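Local coordinates for protein Polyphosphate:AMP phosphotransferase (PDB 5O6M) that uses inorganic polyphosphate as phosphate donor to convert AMP to ADP and ADP to ATP, and also accepts other nucleoside mono- and diphosphates, at residues 127-132 with 144-148. The protein carries 1 engineered substitution. Residues are numbered along the deposited sequence; the frame is centred on the assembly and turned at random.
Sequences DVLVVR and KRYRH. With ATP (adenosine-5'-triphosphate), chain X; PO4 (phosphate ion), chain Z.
Arg-145 and Tyr-146 of helix 145-158 reach across to Asp-127, Val-128 and Arg-132 in the P-loop kinase fold of the PPK2 family, illustrating how a pocket wall is tied to the scaffold behind it. Val-130 and Val-131, directly after the N-cap Leu-129, border the adenine of ATP.

One polar link runs from side chain to backbone: Arg-145 NH1 donates to Asp-127 O (3.0 Å) almost within its guanidinium plane, meeting a carbonyl lone pair at a C=O...N angle of 128°. The extended Arg-145 chain carries the group this far, while its NH2 forms a salt bridge with Glu-159 of the second subunit. One arginine thus joins the backing of the nucleotide pocket to the subunit interface. Asp-127 OD1 lies 3.7 Å from Arg-145 NH1, well out of the guanidinium plane, so this long salt bridge is purely electrostatic; the same OD1 accepts a weak hydrogen bond from N6 of ATP (3.1 Å).

Apolar contacts fill the middle. Val-128 CG1 presses on Arg-145 CB (3.4 Å), and Val-128 CB meets Tyr-146 CE1 (4.0 Å) obliquely.

At the outer end, the Arg-132 guanidinium stands 80° to the tyrosine ring. Its NH1 gives Tyr-146 OH a weak, bent bond from the ring edge, and the hydroxyl donates to a water. Farther out, Arg-132 NH2 binds O2 of a phosphate ion, probably from the crystallisation liquor, at 3.1 Å.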
loop_
_atom_site.group_PDB
_atom_site.type_symbol
_atom_site.label_atom_id
_atom_site.label_comp_id
_atom_site.label_asym_id
_atom_site.label_seq_id
_atom_site.Cartn_x
_atom_site.Cartn_y
_atom_site.Cartn_z
ATOM N N ASP D 127 -18.240 -8.837 6.299
ATOM C CA ASP D 127 -18.775 -7.692 7.024
ATOM C C ASP D 127 -20.299 -7.663 7.062
ATOM O O ASP D 127 -20.870 -6.712 7.608
ATOM C CB ASP D 127 -18.232 -6.390 6.427
ATOM C CG ASP D 127 -16.761 -6.176 6.744
ATOM O OD1 ASP D 127 -16.438 -5.935 7.928
ATOM O OD2 ASP D 127 -15.925 -6.250 5.820
ATOM N N VAL D 128 -20.968 -8.670 6.498
ATOM C CA VAL D 128 -22.392 -8.882 6.731
ATOM C C VAL D 128 -22.604 -10.342 7.113
ATOM O O VAL D 128 -23.725 -10.861 7.040
ATOM C CB VAL D 128 -23.240 -8.506 5.505
ATOM C CG1 VAL D 128 -23.132 -7.013 5.221
ATOM C CG2 VAL D 128 -22.845 -9.349 4.301
ATOM N N LEU D 129 -21.530 -11.015 7.522
ATOM C CA LEU D 129 -21.619 -12.404 7.961
ATOM C C LEU D 129 -21.219 -12.509 9.426
ATOM O O LEU D 129 -22.060 -12.348 10.316
ATOM C CB LEU D 129 -20.739 -13.307 7.092
ATOM C CG LEU D 129 -21.166 -13.471 5.633
ATOM C CD1 LEU D 129 -20.077 -14.168 4.836
ATOM C CD2 LEU D 129 -22.472 -14.253 5.548
ATOM N N VAL D 130 -19.939 -12.775 9.691
ATOM C CA VAL D 130 -19.473 -12.810 11.075
ATOM C C VAL D 130 -19.799 -11.494 11.776
ATOM O O VAL D 130 -20.104 -11.473 12.973
ATOM C CB VAL D 130 -17.969 -13.139 11.136
ATOM C CG1 VAL D 130 -17.154 -12.080 10.403
ATOM C CG2 VAL D 130 -17.517 -13.261 12.583
ATOM N N VAL D 131 -19.732 -10.377 11.045
ATOM C CA VAL D 131 -20.066 -9.083 11.635
ATOM C C VAL D 131 -21.531 -9.056 12.055
ATOM O O VAL D 131 -21.883 -8.497 13.101
ATOM C CB VAL D 131 -19.736 -7.946 10.650
ATOM C CG1 VAL D 131 -20.422 -6.649 11.080
ATOM C CG2 VAL D 131 -18.234 -7.753 10.546
ATOM N N ARG D 132 -22.407 -9.652 11.244
ATOM C CA ARG D 132 -23.823 -9.723 11.587
ATOM C C ARG D 132 -24.094 -10.774 12.661
ATOM O O ARG D 132 -24.793 -10.503 13.643
ATOM C CB ARG D 132 -24.645 -10.010 10.331
ATOM C CG ARG D 132 -25.942 -10.767 10.583
ATOM C CD ARG D 132 -26.802 -10.788 9.332
ATOM N NE ARG D 132 -27.875 -11.777 9.408
ATOM C CZ ARG D 132 -28.999 -11.716 8.700
ATOM N NH1 ARG D 132 -29.211 -10.702 7.873
ATOM N NH2 ARG D 132 -29.916 -12.666 8.827
ATOM N N LYS D 144 -27.208 -1.709 6.132
ATOM C CA LYS D 144 -26.973 -0.834 4.992
ATOM C C LYS D 144 -25.927 -1.399 4.043
ATOM O O LYS D 144 -25.790 -0.901 2.919
ATOM C CB LYS D 144 -26.546 0.557 5.453
ATOM C CG LYS D 144 -27.461 1.161 6.498
ATOM C CD LYS D 144 -27.695 2.628 6.189
ATOM C CE LYS D 144 -28.396 3.355 7.314
ATOM N NZ LYS D 144 -27.498 3.462 8.492
ATOM N N ARG D 145 -25.176 -2.411 4.474
ATOM C CA ARG D 145 -24.040 -2.884 3.699
ATOM C C ARG D 145 -24.440 -3.726 2.496
ATOM O O ARG D 145 -23.661 -3.811 1.543
ATOM C CB ARG D 145 -23.093 -3.663 4.612
ATOM C CG ARG D 145 -22.459 -2.758 5.659
ATOM C CD ARG D 145 -21.565 -3.499 6.628
ATOM N NE ARG D 145 -20.883 -2.555 7.511
ATOM C CZ ARG D 145 -19.991 -2.901 8.434
ATOM N NH1 ARG D 145 -19.672 -4.177 8.600
ATOM N NH2 ARG D 145 -19.421 -1.970 9.187
ATOM N N TYR D 146 -25.631 -4.331 2.493
ATOM C CA TYR D 146 -26.072 -5.044 1.296
ATOM C C TYR D 146 -26.139 -4.092 0.113
ATOM O O TYR D 146 -25.731 -4.434 -1.003
ATOM C CB TYR D 146 -27.434 -5.695 1.533
ATOM C CG TYR D 146 -27.461 -6.661 2.696
ATOM C CD1 TYR D 146 -26.759 -7.859 2.648
ATOM C CD2 TYR D 146 -28.179 -6.366 3.850
ATOM C CE1 TYR D 146 -26.780 -8.739 3.713
ATOM C CE2 TYR D 146 -28.204 -7.240 4.920
ATOM C CZ TYR D 146 -27.504 -8.424 4.847
ATOM O OH TYR D 146 -27.530 -9.294 5.912
ATOM N N ARG D 147 -26.635 -2.879 0.350
ATOM C CA ARG D 147 -26.667 -1.865 -0.695
ATOM C C ARG D 147 -25.260 -1.470 -1.120
ATOM O O ARG D 147 -24.938 -1.467 -2.314
ATOM C CB ARG D 147 -27.435 -0.642 -0.194
ATOM C CG ARG D 147 -27.223 0.596 -1.031
ATOM C CD ARG D 147 -28.474 1.030 -1.739
ATOM N NE ARG D 147 -28.419 2.455 -2.037
ATOM C CZ ARG D 147 -29.190 3.063 -2.931
ATOM N NH1 ARG D 147 -29.060 4.365 -3.141
ATOM N NH2 ARG D 147 -30.081 2.363 -3.626
ATOM N N HIS D 148 -24.403 -1.148 -0.146
ATOM C CA HIS D 148 -23.012 -0.811 -0.433
ATOM C C HIS D 148 -22.375 -1.832 -1.365
ATOM O O HIS D 148 -21.681 -1.475 -2.323
ATOM C CB HIS D 148 -22.212 -0.742 0.869
ATOM C CG HIS D 148 -22.765 0.212 1.878
ATOM N ND1 HIS D 148 -22.378 0.196 3.200
ATOM C CD2 HIS D 148 -23.664 1.218 1.758
ATOM C CE1 HIS D 148 -23.020 1.149 3.855
ATOM N NE2 HIS D 148 -23.807 1.781 3.004
HETATM P PG ATP X . -9.512 -19.572 7.380
HETATM O O1G ATP X . -9.882 -18.604 6.289
HETATM O O2G ATP X . -10.728 -20.128 8.116
HETATM O O3G ATP X . -8.665 -20.747 6.870
HETATM P PB ATP X . -7.116 -18.811 8.883
HETATM O O1B ATP X . -6.870 -19.428 10.205
HETATM O O2B ATP X . -6.351 -19.413 7.703
HETATM O O3B ATP X . -8.661 -18.825 8.500
HETATM P PA ATP X . -7.527 -15.895 8.546
HETATM O O1A ATP X . -7.496 -15.679 7.085
HETATM O O2A ATP X . -6.808 -14.812 9.349
HETATM O O3A ATP X . -6.783 -17.256 8.911
HETATM O "O5'" ATP X . -9.073 -15.874 9.101
HETATM C "C5'" ATP X . -9.332 -15.659 10.504
HETATM C "C4'" ATP X . -10.741 -15.180 10.766
HETATM O "O4'" ATP X . -10.942 -13.837 10.274
HETATM C "C3'" ATP X . -11.883 -16.025 10.180
HETATM O "O3'" ATP X . -12.571 -16.689 11.233
HETATM C "C2'" ATP X . -12.797 -14.987 9.503
HETATM O "O2'" ATP X . -14.181 -15.205 9.754
HETATM C "C1'" ATP X . -12.341 -13.705 10.188
HETATM N N9 ATP X . -12.692 -12.471 9.494
HETATM C C8 ATP X . -12.537 -12.175 8.166
HETATM N N7 ATP X . -13.052 -11.021 7.810
HETATM C C5 ATP X . -13.579 -10.520 8.991
HETATM C C6 ATP X . -14.278 -9.334 9.291
HETATM N N6 ATP X . -14.627 -8.424 8.378
HETATM N N1 ATP X . -14.651 -9.135 10.574
HETATM C C2 ATP X . -14.356 -10.068 11.483
HETATM N N3 ATP X . -13.719 -11.228 11.315
HETATM C C4 ATP X . -13.354 -11.396 10.040
HETATM P P PO4 Z . -33.108 -11.506 6.825
HETATM O O1 PO4 Z . -32.815 -12.657 5.891
HETATM O O2 PO4 Z . -32.854 -11.929 8.253
HETATM O O3 PO4 Z . -34.555 -11.103 6.672
HETATM O O4 PO4 Z . -32.220 -10.330 6.488
HETATM O O HOH W 1 -25.787 -11.575 5.878
#